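Local coordinates for iron-regulated transcriptional activator AFT2 (Saccharomyces cerevisiae, PDB 4LMG), which activates iron-regulon genes when iron is scarce by recognising the CACCC element in their promoters, and loses DNA binding when iron drives its dimerisation, at residues 111-119 / 128-136. Numbering follows the deposited sequence.
Sequences DYKKFKENL and IKTFDELEY
Tyr112, Phe115, Lys116 and Leu119 meet Ile128, Phe131, Asp132 and Glu135 across the helical hairpin in the C-terminal part of this DNA-binding fragment, where helices 110-121 and 125-139 run back antiparallel. The short segments diverge, with axes at 145° and the CA atoms of Leu119 and Ile128 the nearest pair, at the turn end. Phe131 is a knob among Tyr112, Phe115, Lys116 and Leu119. The edge of Phe115 points at its face in a T-shaped pair, planes 73° apart and centroids 5.0 Å apart; CE2 of Phe115 lies over the ring centre. Leu119 CD1 reaches Phe131 CD2 at 4.1 Å, and Leu119 CB packs on Ile128 CG1 nearer the turn. On the polar flank a single carboxylate oxygen, Glu135 OE2, accepts two bonds from opposite faces of its plane: Tyr112 OH donates from the anti side at 2.6 Å, Lys116 NZ from the syn side at 2.8 Å in a salt bridge. Two donors on one oxygen should limit rotation of the carboxylate and would probably keep it ionised. Lys116 NZ also makes a salt bridge to Asp132 OD1, 2.9 Å away and nearly in line with the C-O bond. The lysine chain leaves with CG opposite the backbone N (chi1 -165°) and bends at chi2 and chi4, which brings the ammonium between both acids while CE rests 3.9 Å from Phe131 CB. Tyr30 makes edge-to-face pairs with Tyr112 and Phe115, joining the hairpin to the region after helix 21-29. An aromatic knob and a salt-bridge network around buried Lys116 thus lie between the helices of an antiparallel hairpin in this WRKY-GCM1-type fragment, whose turn carries DNA-binding Asn123.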
# COMPACT_ATOMS: atom_id res chain seq x y z
N ASP A 111 12.81 -5.33 -10.90
CA ASP A 111 13.15 -3.96 -10.55
C ASP A 111 14.51 -3.54 -11.09
O ASP A 111 14.70 -2.40 -11.51
CB ASP A 111 13.05 -3.72 -9.05
CG ASP A 111 11.64 -3.34 -8.61
OD1 ASP A 111 11.02 -2.49 -9.29
OD2 ASP A 111 11.15 -3.90 -7.60
N TYR A 112 15.47 -4.47 -11.10
CA TYR A 112 16.77 -4.18 -11.69
C TYR A 112 16.62 -3.94 -13.19
O TYR A 112 17.17 -2.98 -13.73
CB TYR A 112 17.77 -5.30 -11.43
CG TYR A 112 19.12 -5.03 -12.06
CD1 TYR A 112 20.00 -4.12 -11.49
CD2 TYR A 112 19.50 -5.66 -13.24
CE1 TYR A 112 21.23 -3.86 -12.06
CE2 TYR A 112 20.73 -5.41 -13.82
CZ TYR A 112 21.59 -4.50 -13.23
OH TYR A 112 22.81 -4.24 -13.80
N LYS A 113 15.87 -4.82 -13.84
CA LYS A 113 15.65 -4.69 -15.28
C LYS A 113 14.95 -3.37 -15.59
O LYS A 113 15.31 -2.69 -16.55
CB LYS A 113 14.84 -5.88 -15.80
CG LYS A 113 15.56 -7.21 -15.66
CD LYS A 113 14.69 -8.37 -16.12
CE LYS A 113 15.41 -9.70 -15.94
NZ LYS A 113 16.66 -9.76 -16.76
N LYS A 114 13.97 -3.02 -14.77
CA LYS A 114 13.29 -1.74 -14.92
C LYS A 114 14.25 -0.59 -14.62
O LYS A 114 14.21 0.45 -15.27
CB LYS A 114 12.07 -1.66 -14.01
CG LYS A 114 10.90 -2.52 -14.46
CD LYS A 114 9.70 -2.38 -13.54
CE LYS A 114 8.50 -3.11 -14.10
NZ LYS A 114 7.32 -3.04 -13.19
N PHE A 115 15.12 -0.80 -13.63
CA PHE A 115 16.15 0.18 -13.30
C PHE A 115 17.08 0.39 -14.48
O PHE A 115 17.43 1.52 -14.82
CB PHE A 115 16.95 -0.28 -12.08
CG PHE A 115 18.29 0.38 -11.93
CD1 PHE A 115 18.39 1.65 -11.38
CD2 PHE A 115 19.45 -0.27 -12.32
CE1 PHE A 115 19.62 2.26 -11.23
CE2 PHE A 115 20.68 0.34 -12.18
CZ PHE A 115 20.77 1.61 -11.63
N LYS A 116 17.46 -0.71 -15.11
CA LYS A 116 18.37 -0.68 -16.25
C LYS A 116 17.73 0.03 -17.44
O LYS A 116 18.38 0.81 -18.14
CB LYS A 116 18.77 -2.10 -16.64
CG LYS A 116 19.98 -2.17 -17.56
CD LYS A 116 21.23 -1.69 -16.85
CE LYS A 116 22.42 -1.71 -17.79
NZ LYS A 116 22.58 -3.03 -18.45
N GLU A 117 16.44 -0.24 -17.67
CA GLU A 117 15.72 0.39 -18.78
C GLU A 117 15.54 1.89 -18.54
O GLU A 117 15.51 2.68 -19.48
CB GLU A 117 14.36 -0.29 -18.98
CG GLU A 117 13.49 0.36 -20.05
CD GLU A 117 13.98 0.09 -21.47
OE1 GLU A 117 15.10 -0.44 -21.63
OE2 GLU A 117 13.24 0.41 -22.42
N ASN A 118 15.40 2.27 -17.28
CA ASN A 118 15.26 3.68 -16.93
C ASN A 118 16.53 4.47 -17.27
O ASN A 118 16.46 5.59 -17.76
CB ASN A 118 14.91 3.83 -15.45
CG ASN A 118 14.80 5.28 -15.02
OD1 ASN A 118 15.64 5.79 -14.27
ND2 ASN A 118 13.77 5.97 -15.50
N LEU A 119 17.68 3.85 -17.02
CA LEU A 119 18.96 4.45 -17.39
C LEU A 119 19.01 4.71 -18.89
O LEU A 119 19.42 5.79 -19.33
CB LEU A 119 20.12 3.53 -17.00
CG LEU A 119 20.28 3.20 -15.52
CD1 LEU A 119 21.41 2.19 -15.33
CD2 LEU A 119 20.53 4.46 -14.71
N ILE A 128 25.07 3.15 -17.68
CA ILE A 128 24.83 1.96 -18.48
C ILE A 128 26.12 1.17 -18.67
O ILE A 128 26.13 -0.05 -18.53
CB ILE A 128 24.23 2.32 -19.86
CG1 ILE A 128 22.88 3.03 -19.68
CG2 ILE A 128 24.06 1.07 -20.71
CD1 ILE A 128 22.30 3.58 -20.96
N LYS A 129 27.20 1.87 -18.99
CA LYS A 129 28.51 1.24 -19.14
C LYS A 129 28.91 0.55 -17.84
O LYS A 129 29.31 -0.62 -17.85
CB LYS A 129 29.57 2.27 -19.53
CG LYS A 129 29.37 2.89 -20.91
CD LYS A 129 30.48 3.88 -21.24
CE LYS A 129 30.30 4.48 -22.63
NZ LYS A 129 31.38 5.44 -22.96
N THR A 130 28.81 1.27 -16.73
CA THR A 130 29.19 0.74 -15.43
C THR A 130 28.47 -0.56 -15.11
O THR A 130 29.10 -1.55 -14.71
CB THR A 130 28.90 1.75 -14.30
OG1 THR A 130 29.74 2.89 -14.45
CG2 THR A 130 29.14 1.11 -12.94
N PHE A 131 27.15 -0.57 -15.29
CA PHE A 131 26.35 -1.75 -14.95
C PHE A 131 26.50 -2.88 -15.97
O PHE A 131 26.35 -4.05 -15.63
CB PHE A 131 24.89 -1.37 -14.74
CG PHE A 131 24.65 -0.65 -13.45
CD1 PHE A 131 24.37 -1.35 -12.29
CD2 PHE A 131 24.73 0.73 -13.39
CE1 PHE A 131 24.17 -0.69 -11.09
CE2 PHE A 131 24.52 1.40 -12.20
CZ PHE A 131 24.24 0.68 -11.05
N ASP A 132 26.80 -2.52 -17.22
CA ASP A 132 27.10 -3.53 -18.23
C ASP A 132 28.30 -4.37 -17.78
O ASP A 132 28.28 -5.60 -17.90
CB ASP A 132 27.39 -2.88 -19.58
CG ASP A 132 26.13 -2.56 -20.35
OD1 ASP A 132 25.06 -3.08 -19.98
OD2 ASP A 132 26.21 -1.79 -21.33
N GLU A 133 29.33 -3.70 -17.28
CA GLU A 133 30.53 -4.38 -16.80
C GLU A 133 30.25 -5.20 -15.54
O GLU A 133 30.77 -6.30 -15.38
CB GLU A 133 31.64 -3.37 -16.53
CG GLU A 133 32.12 -2.64 -17.78
CD GLU A 133 33.14 -1.56 -17.46
OE1 GLU A 133 33.32 -1.24 -16.27
OE2 GLU A 133 33.75 -1.03 -18.41
N LEU A 134 29.42 -4.65 -14.66
CA LEU A 134 29.04 -5.36 -13.44
C LEU A 134 28.29 -6.65 -13.76
O LEU A 134 28.49 -7.67 -13.12
CB LEU A 134 28.20 -4.47 -12.53
CG LEU A 134 28.94 -3.28 -11.90
CD1 LEU A 134 28.01 -2.44 -11.05
CD2 LEU A 134 30.13 -3.77 -11.09
N GLU A 135 27.42 -6.59 -14.77
CA GLU A 135 26.68 -7.76 -15.20
C GLU A 135 27.62 -8.74 -15.89
O GLU A 135 27.54 -9.95 -15.68
CB GLU A 135 25.55 -7.35 -16.16
CG GLU A 135 24.51 -6.43 -15.54
CD GLU A 135 23.53 -5.90 -16.56
OE1 GLU A 135 23.31 -6.57 -17.59
OE2 GLU A 135 22.97 -4.81 -16.34
N TYR A 136 28.51 -8.21 -16.72
CA TYR A 136 29.49 -9.02 -17.44
C TYR A 136 30.35 -9.82 -16.47
O TYR A 136 30.54 -11.02 -16.64
CB TYR A 136 30.37 -8.14 -18.33
CG TYR A 136 31.50 -8.89 -19.01
CD1 TYR A 136 31.31 -9.51 -20.24
CD2 TYR A 136 32.76 -8.97 -18.42
CE1 TYR A 136 32.33 -10.19 -20.86
CE2 TYR A 136 33.79 -9.65 -19.04
CZ TYR A 136 33.57 -10.26 -20.26
OH TYR A 136 34.60 -10.94 -20.88